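Local coordinates for protein S-adenosylmethionine:tRNA ribosyltransferase-isomerase (Thermus thermophilus, PDB 1WDI) that probably transfers and isomerises the ribose of S-adenosylmethionine onto the aminomethyl-deazaguanine base of tRNA, giving epoxyqueuosine, at residues P13-Q18 and Y333-L338; A27-V32 and G339-I344; D56-N61 and R252-G257; I285-T290 and V312-G317. One frame throughout, in Å; residues are numbered along the deposited sequence.

Overall arrangement
Contacts 1, 2 and 4 form a touching series, with contact 2 in the middle. Contact 1 passes directly into contact 2, where Arg-334 NH2 and Asp-340 OD1 form a salt bridge at 3.0 Å. Contact 2 meets contact 4 through Ile-344 CD1, 3.7 Å from Val-312 CG1, so that helix 307-316 packs on the sheet there. Contact 3 belongs to the same mixed sheet as contact 2, their centres about 15 Å apart, but the two do not touch. The side chains of Tyr-336 in contact 1 and Val-256 in contact 3 each lie about 6 Å from bound citrate, a probable crystallisation component that may mark a pocket.

Contact 1 (P13-Q18 and Y333-L338); sequences PEQIAQ and YRFYSL
Gln-15 and Tyr-333 come together because Gln-15 turns CG anti to its own carbonyl carbon (chi1 -70°) and stays extended beyond it, which lays the side chain along the backbone carbonyl of Tyr-333. Arg-334, by contrast, bends at chi3 (-50°) and so brings NH1 to 3.5 Å from Ala-17 CB, where NH1 also makes a weak bond to the carbonyl of Leu-338. The backbones of Ile-16 and Phe-335 form a single beta bridge. Phe-335 N gives its hydrogen to Gln-15 O at 2.6 Å, and Ala-17 N returns a more bent bond to Phe-335 O at 3.1 Å. A water extends the link, donating to Ala-17 O and Phe-335 O and accepting from Leu-338 N. Ala-17 suits its place because its methyl, CB, is small enough to sit 3.4 Å from Leu-338 C and 3.8 Å from Leu-338 CB. The side chains of Ile-16 and Tyr-336 cross obliquely, CG2 of the first 3.9 Å from CB of the second. An alanine in place of Gln-15 would probably open a gap beside the Tyr-333 carbonyl and Val-329, since everything beyond CB would be gone. The bridge ties the N-terminal loop ahead of strand 28-32 to the loop between helix 318-330 and strand 341-344. Phe-335 carries this junction into the interior, packing on Tyr-325, Ala-328 and Val-329 of that helix and on the ring of Phe-301, while the guanidinium of Arg-334 turns to Asp-340.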
loop_
_atom_site.group_PDB
_atom_site.type_symbol
_atom_site.label_atom_id
_atom_site.label_comp_id
_atom_site.label_asym_id
_atom_site.label_seq_id
_atom_site.Cartn_x
_atom_site.Cartn_y
_atom_site.Cartn_z
ATOM N N PRO A 13 4.902 16.077 -17.665
ATOM C CA PRO A 13 5.835 15.732 -16.589
ATOM C C PRO A 13 5.776 16.700 -15.409
ATOM O O PRO A 13 6.058 16.317 -14.272
ATOM C CB PRO A 13 7.190 15.760 -17.291
ATOM C CG PRO A 13 6.849 15.356 -18.693
ATOM C CD PRO A 13 5.601 16.158 -18.959
ATOM N N GLU A 14 5.403 17.947 -15.688
ATOM C CA GLU A 14 5.320 18.984 -14.663
ATOM C C GLU A 14 4.221 18.728 -13.638
ATOM O O GLU A 14 4.313 19.184 -12.498
ATOM C CB GLU A 14 5.077 20.360 -15.302
ATOM C CG GLU A 14 6.029 20.713 -16.429
ATOM C CD GLU A 14 5.570 20.177 -17.772
ATOM O OE1 GLU A 14 6.372 20.197 -18.731
ATOM O OE2 GLU A 14 4.406 19.745 -17.873
ATOM N N GLN A 15 3.181 18.007 -14.042
ATOM C CA GLN A 15 2.075 17.734 -13.134
ATOM C C GLN A 15 2.276 16.526 -12.229
ATOM O O GLN A 15 1.361 16.115 -11.522
ATOM C CB GLN A 15 0.767 17.617 -13.920
ATOM C CG GLN A 15 0.321 18.959 -14.480
ATOM C CD GLN A 15 -0.962 18.891 -15.272
ATOM O OE1 GLN A 15 -2.027 18.579 -14.736
ATOM N NE2 GLN A 15 -0.871 19.190 -16.561
ATOM N N ILE A 16 3.477 15.961 -12.250
ATOM C CA ILE A 16 3.788 14.838 -11.378
ATOM C C ILE A 16 4.394 15.470 -10.132
ATOM O O ILE A 16 5.547 15.907 -10.138
ATOM C CB ILE A 16 4.784 13.868 -12.036
ATOM C CG1 ILE A 16 4.117 13.204 -13.242
ATOM C CG2 ILE A 16 5.245 12.819 -11.023
ATOM C CD1 ILE A 16 4.989 12.209 -13.981
ATOM N N ALA A 17 3.595 15.531 -9.070
ATOM C CA ALA A 17 3.995 16.143 -7.807
ATOM C C ALA A 17 5.383 15.760 -7.299
ATOM O O ALA A 17 5.693 14.580 -7.123
ATOM C CB ALA A 17 2.950 15.839 -6.737
ATOM N N GLN A 18 6.208 16.775 -7.055
ATOM C CA GLN A 18 7.559 16.570 -6.546
ATOM C C GLN A 18 7.571 16.751 -5.035
ATOM O O GLN A 18 8.563 16.458 -4.372
ATOM C CB GLN A 18 8.530 17.556 -7.199
ATOM C CG GLN A 18 8.738 17.293 -8.681
ATOM C CD GLN A 18 9.149 15.858 -8.952
ATOM O OE1 GLN A 18 10.251 15.435 -8.598
ATOM N NE2 GLN A 18 8.255 15.096 -9.571
ATOM N N TYR A 333 -4.700 19.071 -12.030
ATOM C CA TYR A 333 -4.464 18.192 -10.883
ATOM C C TYR A 333 -3.017 17.724 -10.880
ATOM O O TYR A 333 -2.374 17.676 -11.928
ATOM C CB TYR A 333 -5.360 16.951 -10.926
ATOM C CG TYR A 333 -6.780 17.181 -10.482
ATOM C CD1 TYR A 333 -7.700 17.833 -11.308
ATOM C CD2 TYR A 333 -7.211 16.747 -9.229
ATOM C CE1 TYR A 333 -9.015 18.040 -10.894
ATOM C CE2 TYR A 333 -8.521 16.952 -8.807
ATOM C CZ TYR A 333 -9.416 17.597 -9.646
ATOM O OH TYR A 333 -10.713 17.783 -9.230
ATOM N N ARG A 334 -2.512 17.382 -9.701
ATOM C CA ARG A 334 -1.148 16.881 -9.570
ATOM C C ARG A 334 -1.257 15.354 -9.513
ATOM O O ARG A 334 -2.206 14.815 -8.936
ATOM C CB ARG A 334 -0.493 17.446 -8.302
ATOM C CG ARG A 334 -0.276 18.967 -8.345
ATOM C CD ARG A 334 0.163 19.499 -6.982
ATOM N NE ARG A 334 -0.743 19.008 -5.949
ATOM C CZ ARG A 334 -0.373 18.262 -4.913
ATOM N NH1 ARG A 334 0.901 17.923 -4.752
ATOM N NH2 ARG A 334 -1.290 17.823 -4.055
ATOM N N PHE A 335 -0.295 14.668 -10.123
ATOM C CA PHE A 335 -0.309 13.210 -10.201
ATOM C C PHE A 335 0.745 12.472 -9.383
ATOM O O PHE A 335 1.694 13.065 -8.873
ATOM C CB PHE A 335 -0.181 12.777 -11.667
ATOM C CG PHE A 335 -1.374 13.128 -12.512
ATOM C CD1 PHE A 335 -1.791 14.451 -12.642
ATOM C CD2 PHE A 335 -2.091 12.133 -13.164
ATOM C CE1 PHE A 335 -2.910 14.772 -13.407
ATOM C CE2 PHE A 335 -3.211 12.443 -13.931
ATOM C CZ PHE A 335 -3.623 13.765 -14.054
ATOM N N TYR A 336 0.547 11.162 -9.271
ATOM C CA TYR A 336 1.451 10.266 -8.558
ATOM C C TYR A 336 1.359 10.336 -7.037
ATOM O O TYR A 336 0.456 10.964 -6.482
ATOM C CB TYR A 336 2.898 10.498 -9.014
ATOM C CG TYR A 336 3.760 9.252 -8.968
ATOM C CD1 TYR A 336 3.351 8.078 -9.605
ATOM C CD2 TYR A 336 4.983 9.246 -8.301
ATOM C CE1 TYR A 336 4.140 6.928 -9.577
ATOM C CE2 TYR A 336 5.781 8.100 -8.267
ATOM C CZ TYR A 336 5.350 6.947 -8.909
ATOM O OH TYR A 336 6.128 5.815 -8.888
ATOM N N SER A 337 2.315 9.677 -6.384
ATOM C CA SER A 337 2.409 9.549 -4.929
ATOM C C SER A 337 2.181 10.769 -4.048
ATOM O O SER A 337 1.551 10.667 -2.993
ATOM C CB SER A 337 3.765 8.939 -4.570
ATOM O OG SER A 337 4.020 7.802 -5.374
ATOM N N LEU A 338 2.715 11.914 -4.452
ATOM C CA LEU A 338 2.559 13.125 -3.654
ATOM C C LEU A 338 1.493 14.040 -4.240
ATOM O O LEU A 338 1.305 15.168 -3.778
ATOM C CB LEU A 338 3.899 13.870 -3.583
ATOM C CG LEU A 338 5.075 13.075 -2.998
ATOM C CD1 LEU A 338 6.361 13.882 -3.124
ATOM C CD2 LEU A 338 4.793 12.738 -1.541
HETATM O O HOH W 1 4.036 12.516 -7.048
#

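Contact 2 (A27-V32 and G339-I344); sequences ARLMVV and GDAMLI
Strands 28-32 and 341-344 run parallel, from Leu-29 beside Ala-341 to Val-32 beside Ile-344, with their axes 4.6 Å apart at closest and 23° between them. Ala-341 bonds Arg-28 O and Met-30 N through its own N-H and C=O; Leu-343 does likewise, from Leu-343 N to Met-30 O at 2.8 Å and from its carbonyl to Val-32 N. Ahead of this ladder, Asp-340 OD1 accepts the N-H of Arg-28 at 2.7 Å, met from above the carboxylate plane, and also pairs with Arg-334. An alanine in place of Asp-340 would probably leave the Arg-28 N-H and the charge of Arg-334 without this mate. The guanidinium of Arg-28 looks instead to Glu-331 O and the ring of Tyr-333. Met-30 and Met-342 lie side by side, SD of the first 4.1 Å from CE of the second, and these flexible chains pack against helix 318-330. On the same face Val-32 CG1, set between backbone N and carbonyl carbon (chi1 59°), meets Ile-344 CG1 at 3.8 Å. On the other face Leu-29 CD1 reaches diagonally to Leu-343 CB, also 3.8 Å away. This is a buried parallel pair in a mixed sheet, flanked by antiparallel strands 40-44 and 296-300, with helices over the methionine face.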
loop_
_atom_site.group_PDB
_atom_site.type_symbol
_atom_site.label_atom_id
_atom_site.label_comp_id
_atom_site.label_asym_id
_atom_site.label_seq_id
_atom_site.Cartn_x
_atom_site.Cartn_y
_atom_site.Cartn_z
ATOM N N ALA A 27 -4.989 18.655 -0.421
ATOM C CA ALA A 27 -4.739 18.150 -1.766
ATOM C C ALA A 27 -6.104 18.120 -2.452
ATOM O O ALA A 27 -7.129 17.941 -1.794
ATOM C CB ALA A 27 -4.162 16.742 -1.699
ATOM N N ARG A 28 -6.137 18.292 -3.767
ATOM C CA ARG A 28 -7.416 18.274 -4.467
ATOM C C ARG A 28 -8.019 16.870 -4.502
ATOM O O ARG A 28 -7.307 15.871 -4.388
ATOM C CB ARG A 28 -7.247 18.819 -5.887
ATOM C CG ARG A 28 -6.763 20.271 -5.921
ATOM C CD ARG A 28 -6.626 20.782 -7.341
ATOM N NE ARG A 28 -7.912 20.786 -8.030
ATOM C CZ ARG A 28 -8.081 21.161 -9.293
ATOM N NH1 ARG A 28 -7.041 21.566 -10.011
ATOM N NH2 ARG A 28 -9.287 21.119 -9.839
ATOM N N LEU A 29 -9.339 16.806 -4.641
ATOM C CA LEU A 29 -10.043 15.536 -4.699
ATOM C C LEU A 29 -11.063 15.570 -5.828
ATOM O O LEU A 29 -11.984 16.392 -5.820
ATOM C CB LEU A 29 -10.768 15.255 -3.372
ATOM C CG LEU A 29 -11.707 14.045 -3.355
ATOM C CD1 LEU A 29 -10.889 12.755 -3.513
ATOM C CD2 LEU A 29 -12.500 14.014 -2.058
ATOM N N MET A 30 -10.889 14.693 -6.812
ATOM C CA MET A 30 -11.840 14.630 -7.908
ATOM C C MET A 30 -12.813 13.512 -7.579
ATOM O O MET A 30 -12.408 12.360 -7.403
ATOM C CB MET A 30 -11.151 14.325 -9.250
ATOM C CG MET A 30 -12.142 14.209 -10.405
ATOM S SD MET A 30 -11.458 13.607 -11.987
ATOM C CE MET A 30 -10.718 15.092 -12.579
ATOM N N VAL A 31 -14.093 13.852 -7.469
ATOM C CA VAL A 31 -15.107 12.847 -7.188
ATOM C C VAL A 31 -15.767 12.484 -8.517
ATOM O O VAL A 31 -16.263 13.363 -9.226
ATOM C CB VAL A 31 -16.191 13.383 -6.223
ATOM C CG1 VAL A 31 -17.226 12.287 -5.944
ATOM C CG2 VAL A 31 -15.542 13.858 -4.912
ATOM N N VAL A 32 -15.753 11.202 -8.869
ATOM C CA VAL A 32 -16.379 10.764 -10.117
ATOM C C VAL A 32 -17.280 9.562 -9.839
ATOM O O VAL A 32 -16.981 8.742 -8.973
ATOM C CB VAL A 32 -15.309 10.409 -11.189
ATOM C CG1 VAL A 32 -14.408 9.305 -10.681
ATOM C CG2 VAL A 32 -15.988 9.989 -12.493
ATOM N N GLY A 339 0.789 13.541 -5.252
ATOM C CA GLY A 339 -0.233 14.334 -5.910
ATOM C C GLY A 339 -1.592 14.379 -5.242
ATOM O O GLY A 339 -1.714 14.241 -4.022
ATOM N N ASP A 340 -2.623 14.577 -6.060
ATOM C CA ASP A 340 -3.987 14.662 -5.569
ATOM C C ASP A 340 -4.664 13.308 -5.522
ATOM O O ASP A 340 -4.033 12.281 -5.768
ATOM C CB ASP A 340 -4.792 15.634 -6.429
ATOM C CG ASP A 340 -4.256 17.045 -6.342
ATOM O OD1 ASP A 340 -4.024 17.509 -5.204
ATOM O OD2 ASP A 340 -4.065 17.689 -7.394
ATOM N N ALA A 341 -5.955 13.305 -5.219
ATOM C CA ALA A 341 -6.682 12.050 -5.109
ATOM C C ALA A 341 -7.973 12.014 -5.900
ATOM O O ALA A 341 -8.489 13.047 -6.335
ATOM C CB ALA A 341 -6.971 11.758 -3.644
ATOM N N MET A 342 -8.489 10.801 -6.073
ATOM C CA MET A 342 -9.730 10.573 -6.783
ATOM C C MET A 342 -10.626 9.712 -5.906
ATOM O O MET A 342 -10.152 8.794 -5.246
ATOM C CB MET A 342 -9.467 9.836 -8.111
ATOM C CG MET A 342 -10.735 9.429 -8.857
ATOM S SD MET A 342 -10.450 8.479 -10.396
ATOM C CE MET A 342 -10.107 9.773 -11.586
ATOM N N LEU A 343 -11.919 10.015 -5.893
ATOM C CA LEU A 343 -12.877 9.222 -5.129
ATOM C C LEU A 343 -13.899 8.741 -6.140
ATOM O O LEU A 343 -14.555 9.547 -6.790
ATOM C CB LEU A 343 -13.580 10.060 -4.050
ATOM C CG LEU A 343 -14.726 9.342 -3.312
ATOM C CD1 LEU A 343 -14.165 8.181 -2.483
ATOM C CD2 LEU A 343 -15.470 10.334 -2.398
ATOM N N ILE A 344 -14.018 7.427 -6.291
ATOM C CA ILE A 344 -14.973 6.857 -7.235
ATOM C C ILE A 344 -16.138 6.272 -6.453
ATOM O O ILE A 344 -15.957 5.350 -5.658
ATOM C CB ILE A 344 -14.305 5.756 -8.082
ATOM C CG1 ILE A 344 -13.083 6.342 -8.795
ATOM C CG2 ILE A 344 -15.293 5.205 -9.090
ATOM C CD1 ILE A 344 -12.000 5.335 -9.114
#

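Contact 3 (D56-N61 and R252-G257)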
loop_
_atom_site.group_PDB
_atom_site.type_symbol
_atom_site.label_atom_id
_atom_site.label_comp_id
_atom_site.label_asym_id
_atom_site.label_seq_id
_atom_site.Cartn_x
_atom_site.Cartn_y
_atom_site.Cartn_z
ATOM N N ASP A 56 -20.857 4.063 6.563
ATOM C CA ASP A 56 -19.855 3.727 5.558
ATOM C C ASP A 56 -18.684 3.104 6.308
ATOM O O ASP A 56 -18.382 3.493 7.438
ATOM C CB ASP A 56 -19.339 4.973 4.825
ATOM C CG ASP A 56 -20.251 5.422 3.698
ATOM O OD1 ASP A 56 -21.085 4.623 3.226
ATOM O OD2 ASP A 56 -20.109 6.583 3.266
ATOM N N VAL A 57 -18.038 2.128 5.690
ATOM C CA VAL A 57 -16.887 1.490 6.306
ATOM C C VAL A 57 -15.667 1.856 5.472
ATOM O O VAL A 57 -15.528 1.423 4.324
ATOM C CB VAL A 57 -17.024 -0.043 6.345
ATOM C CG1 VAL A 57 -15.784 -0.652 6.989
ATOM C CG2 VAL A 57 -18.268 -0.432 7.122
ATOM N N LEU A 58 -14.795 2.665 6.060
ATOM C CA LEU A 58 -13.579 3.114 5.398
ATOM C C LEU A 58 -12.447 2.174 5.820
ATOM O O LEU A 58 -12.112 2.077 7.003
ATOM C CB LEU A 58 -13.287 4.553 5.826
ATOM C CG LEU A 58 -12.512 5.520 4.928
ATOM C CD1 LEU A 58 -13.082 5.520 3.519
ATOM C CD2 LEU A 58 -12.600 6.919 5.532
ATOM N N VAL A 59 -11.873 1.474 4.848
ATOM C CA VAL A 59 -10.796 0.525 5.116
ATOM C C VAL A 59 -9.456 1.033 4.577
ATOM O O VAL A 59 -9.328 1.338 3.385
ATOM C CB VAL A 59 -11.115 -0.862 4.484
ATOM C CG1 VAL A 59 -10.053 -1.880 4.868
ATOM C CG2 VAL A 59 -12.479 -1.341 4.951
ATOM N N PHE A 60 -8.472 1.120 5.472
ATOM C CA PHE A 60 -7.124 1.582 5.149
ATOM C C PHE A 60 -6.139 0.439 5.306
ATOM O O PHE A 60 -6.471 -0.631 5.817
ATOM C CB PHE A 60 -6.632 2.662 6.125
ATOM C CG PHE A 60 -7.536 3.851 6.259
ATOM C CD1 PHE A 60 -8.716 3.770 6.993
ATOM C CD2 PHE A 60 -7.173 5.070 5.703
ATOM C CE1 PHE A 60 -9.519 4.897 7.175
ATOM C CE2 PHE A 60 -7.976 6.207 5.878
ATOM C CZ PHE A 60 -9.146 6.115 6.616
ATOM N N ASN A 61 -4.906 0.692 4.894
ATOM C CA ASN A 61 -3.859 -0.294 5.064
ATOM C C ASN A 61 -2.768 0.370 5.897
ATOM O O ASN A 61 -2.431 1.534 5.686
ATOM C CB ASN A 61 -3.302 -0.745 3.710
ATOM C CG ASN A 61 -2.071 0.030 3.291
ATOM O OD1 ASN A 61 -0.986 -0.156 3.847
ATOM N ND2 ASN A 61 -2.231 0.909 2.304
ATOM N N ARG A 252 -21.895 0.655 2.648
ATOM C CA ARG A 252 -20.734 0.741 1.762
ATOM C C ARG A 252 -19.370 0.467 2.374
ATOM O O ARG A 252 -19.058 0.930 3.472
ATOM C CB ARG A 252 -20.678 2.116 1.092
ATOM C CG ARG A 252 -21.934 2.485 0.325
ATOM C CD ARG A 252 -21.725 3.761 -0.466
ATOM N NE ARG A 252 -21.454 4.919 0.389
ATOM C CZ ARG A 252 -21.368 6.168 -0.061
ATOM N NH1 ARG A 252 -21.529 6.411 -1.356
ATOM N NH2 ARG A 252 -21.134 7.175 0.778
ATOM N N VAL A 253 -18.561 -0.296 1.641
ATOM C CA VAL A 253 -17.199 -0.590 2.050
ATOM C C VAL A 253 -16.372 0.296 1.120
ATOM O O VAL A 253 -16.373 0.106 -0.100
ATOM C CB VAL A 253 -16.847 -2.079 1.836
ATOM C CG1 VAL A 253 -15.381 -2.323 2.167
ATOM C CG2 VAL A 253 -17.728 -2.944 2.726
ATOM N N VAL A 254 -15.701 1.284 1.703
ATOM C CA VAL A 254 -14.900 2.242 0.950
ATOM C C VAL A 254 -13.416 1.965 1.123
ATOM O O VAL A 254 -12.875 2.061 2.225
ATOM C CB VAL A 254 -15.211 3.689 1.416
ATOM C CG1 VAL A 254 -14.514 4.696 0.510
ATOM C CG2 VAL A 254 -16.727 3.917 1.411
ATOM N N ALA A 255 -12.756 1.627 0.024
ATOM C CA ALA A 255 -11.338 1.317 0.068
ATOM C C ALA A 255 -10.480 2.558 -0.048
ATOM O O ALA A 255 -10.731 3.429 -0.882
ATOM C CB ALA A 255 -10.981 0.335 -1.059
ATOM N N VAL A 256 -9.467 2.645 0.804
ATOM C CA VAL A 256 -8.543 3.759 0.752
ATOM C C VAL A 256 -7.265 3.178 0.178
ATOM O O VAL A 256 -6.459 2.589 0.902
ATOM C CB VAL A 256 -8.257 4.346 2.145
ATOM C CG1 VAL A 256 -7.209 5.443 2.033
ATOM C CG2 VAL A 256 -9.540 4.893 2.750
ATOM N N GLY A 257 -7.099 3.322 -1.133
ATOM C CA GLY A 257 -5.915 2.803 -1.784
ATOM C C GLY A 257 -6.146 1.459 -2.443
ATOM O O GLY A 257 -6.990 0.685 -2.010
HETATM O O HOH W 2 -23.057 2.983 3.748
HETATM O O HOH W 3 -4.783 2.991 3.139
HETATM O O HOH W 4 -4.609 0.826 0.339
#
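Val-256 lays its CG2 methyl over one face of the Phe-60 ring, 3.9 Å from the centroid and 18° off the normal, a CH-pi contact. The same methyl touches Leu-58 CD1 at 3.7 Å. Leu-58, with CG anti to its backbone N (chi1 -153°), also presses CD1 to 3.4 Å from Val-254 CG1, tighter than usual. Branched valines suit these places, since each offers two methyls close to the backbone. Beneath them the strands pair in parallel: Val-57 and Val-59 each use N-H and C=O, in bonds to Arg-252 O, Val-254 N, Val-254 O and Val-256 N. Past the last bond, two waters carry the link from Val-256 O to Asn-61 N and ND2.

At the other end Arg-252 grips Asp-56 side-on in a salt bridge. NE meets OD1 at 2.9 Å almost straight and in the guanidinium plane, while NH2 meets OD2 at 2.8 Å. Both oxygens are approached on their syn sides, NE clearly out of the carboxylate plane and NH2 less so, the two flat groups being turned 38° apart. Arg-53 N also bonds OD2, and NH2 has a second acceptor in Phe-51 O. A water joins OD1 to Arg-252 N. Phe-206 of strand 203-211 also stacks on Phe-60, and Phe-189 meets it edge-to-face. The strand pair thus has an apolar middle between a salt-bridged start and a hydrated end, and so many donors round a buried carboxylate would be expected to favour its charged form.

Contact 4 (I285-T290 and V312-G317); sequences IRPPYT and VAAFLG
Ala-314 is the tight centre of this contact: its CB points at the loop 285-290 and sits 3.5 Å from Arg-286 C and 3.6 Å from Pro-287 N, against the flat peptide itself. A side chain as small as alanine's suits so close an approach of helix and loop. The Pro-287 ring comes alongside, its CG 3.7 Å from Ala-314 N and 3.9 Å from Ala-313 CB. Ile-285 CG2 closes another flank of the Ala-314 methyl at 4.0 Å.

Toward Tyr-289 the fit loosens. Its CB is 4.1 Å from Ala-314 CB, and CG, anti to the backbone N (chi1 -174°), carries the ring away from the helix to meet Phe-291 edge-to-face. Here a water lies between the backbones, accepting from Tyr-289 N at 3.0 Å and lying 2.8 Å from Ala-314 O. The peptide before Pro-288 is cis, and Pro-288 and Thr-290 are exposed. Phe-315, whose CB points away from the loop, packs on Ile-344 and Leu-297. No hydrogen bond joins loop and helix directly, so their association rests on methyl and proline-ring packing, on shape rather than polarity, with one water probably bridging the backbones.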
loop_
_atom_site.group_PDB
_atom_site.type_symbol
_atom_site.label_atom_id
_atom_site.label_comp_id
_atom_site.label_asym_id
_atom_site.label_seq_id
_atom_site.Cartn_x
_atom_site.Cartn_y
_atom_site.Cartn_z
ATOM N N ILE A 285 -5.791 -7.187 -11.222
ATOM C CA ILE A 285 -7.140 -6.679 -11.437
ATOM C C ILE A 285 -7.128 -5.719 -12.620
ATOM O O ILE A 285 -6.384 -4.739 -12.638
ATOM C CB ILE A 285 -7.686 -5.953 -10.180
ATOM C CG1 ILE A 285 -7.828 -6.952 -9.024
ATOM C CG2 ILE A 285 -9.044 -5.324 -10.483
ATOM C CD1 ILE A 285 -8.385 -6.352 -7.746
ATOM N N ARG A 286 -7.957 -6.022 -13.612
ATOM C CA ARG A 286 -8.052 -5.214 -14.820
ATOM C C ARG A 286 -9.375 -5.557 -15.491
ATOM O O ARG A 286 -9.994 -6.568 -15.165
ATOM C CB ARG A 286 -6.891 -5.547 -15.764
ATOM C CG ARG A 286 -6.825 -7.023 -16.142
ATOM C CD ARG A 286 -5.619 -7.339 -17.018
ATOM N NE ARG A 286 -5.719 -6.729 -18.341
ATOM C CZ ARG A 286 -4.744 -6.737 -19.247
ATOM N NH1 ARG A 286 -3.584 -7.324 -18.977
ATOM N NH2 ARG A 286 -4.927 -6.145 -20.424
ATOM N N PRO A 287 -9.829 -4.717 -16.432
ATOM C CA PRO A 287 -11.095 -4.989 -17.118
ATOM C C PRO A 287 -10.984 -6.302 -17.901
ATOM O O PRO A 287 -9.990 -6.533 -18.582
ATOM C CB PRO A 287 -11.251 -3.787 -18.057
ATOM C CG PRO A 287 -10.426 -2.703 -17.398
ATOM C CD PRO A 287 -9.216 -3.473 -16.928
ATOM N N PRO A 288 -11.992 -7.181 -17.796
ATOM C CA PRO A 288 -13.198 -6.994 -16.987
ATOM C C PRO A 288 -13.003 -7.633 -15.613
ATOM O O PRO A 288 -12.315 -8.648 -15.488
ATOM C CB PRO A 288 -14.255 -7.717 -17.799
ATOM C CG PRO A 288 -13.491 -8.931 -18.269
ATOM C CD PRO A 288 -12.146 -8.342 -18.696
ATOM N N TYR A 289 -13.602 -7.039 -14.588
ATOM C CA TYR A 289 -13.492 -7.582 -13.245
ATOM C C TYR A 289 -14.673 -7.123 -12.405
ATOM O O TYR A 289 -15.016 -5.938 -12.401
ATOM C CB TYR A 289 -12.184 -7.133 -12.581
ATOM C CG TYR A 289 -11.954 -7.788 -11.232
ATOM C CD1 TYR A 289 -11.444 -9.087 -11.140
ATOM C CD2 TYR A 289 -12.309 -7.137 -10.052
ATOM C CE1 TYR A 289 -11.301 -9.719 -9.903
ATOM C CE2 TYR A 289 -12.174 -7.758 -8.816
ATOM C CZ TYR A 289 -11.673 -9.049 -8.747
ATOM O OH TYR A 289 -11.566 -9.668 -7.523
ATOM N N THR A 290 -15.303 -8.063 -11.706
ATOM C CA THR A 290 -16.435 -7.734 -10.854
ATOM C C THR A 290 -15.954 -7.685 -9.407
ATOM O O THR A 290 -15.452 -8.676 -8.874
ATOM C CB THR A 290 -17.560 -8.780 -10.981
ATOM O OG1 THR A 290 -18.040 -8.802 -12.331
ATOM C CG2 THR A 290 -18.720 -8.434 -10.044
ATOM N N VAL A 312 -8.029 0.749 -11.623
ATOM C CA VAL A 312 -9.072 1.769 -11.519
ATOM C C VAL A 312 -10.022 1.614 -12.703
ATOM O O VAL A 312 -11.236 1.710 -12.546
ATOM C CB VAL A 312 -8.480 3.203 -11.512
ATOM C CG1 VAL A 312 -9.603 4.239 -11.658
ATOM C CG2 VAL A 312 -7.732 3.441 -10.215
ATOM N N ALA A 313 -9.466 1.352 -13.886
ATOM C CA ALA A 313 -10.283 1.170 -15.087
ATOM C C ALA A 313 -11.290 0.035 -14.893
ATOM O O ALA A 313 -12.417 0.095 -15.387
ATOM C CB ALA A 313 -9.387 0.867 -16.304
ATOM N N ALA A 314 -10.879 -1.006 -14.183
ATOM C CA ALA A 314 -11.764 -2.141 -13.937
ATOM C C ALA A 314 -12.906 -1.742 -13.012
ATOM O O ALA A 314 -14.017 -2.258 -13.115
ATOM C CB ALA A 314 -10.974 -3.305 -13.321
ATOM N N PHE A 315 -12.627 -0.810 -12.110
ATOM C CA PHE A 315 -13.627 -0.356 -11.154
ATOM C C PHE A 315 -14.562 0.703 -11.737
ATOM O O PHE A 315 -15.781 0.614 -11.603
ATOM C CB PHE A 315 -12.933 0.215 -9.915
ATOM C CG PHE A 315 -13.859 0.452 -8.764
ATOM C CD1 PHE A 315 -14.418 -0.623 -8.072
ATOM C CD2 PHE A 315 -14.192 1.745 -8.377
ATOM C CE1 PHE A 315 -15.297 -0.414 -7.011
ATOM C CE2 PHE A 315 -15.074 1.964 -7.316
ATOM C CZ PHE A 315 -15.626 0.884 -6.634
ATOM N N LEU A 316 -13.984 1.696 -12.400
ATOM C CA LEU A 316 -14.761 2.794 -12.974
ATOM C C LEU A 316 -15.169 2.643 -14.443
ATOM O O LEU A 316 -16.105 3.304 -14.895
ATOM C CB LEU A 316 -13.972 4.097 -12.804
ATOM C CG LEU A 316 -14.488 5.389 -13.452
ATOM C CD1 LEU A 316 -15.880 5.704 -12.955
ATOM C CD2 LEU A 316 -13.519 6.530 -13.140
ATOM N N GLY A 317 -14.478 1.772 -15.174
ATOM C CA GLY A 317 -14.749 1.597 -16.594
ATOM C C GLY A 317 -13.581 2.241 -17.335
ATOM O O GLY A 317 -13.188 3.367 -17.015
HETATM O O HOH W 5 -14.277 -4.217 -15.140
#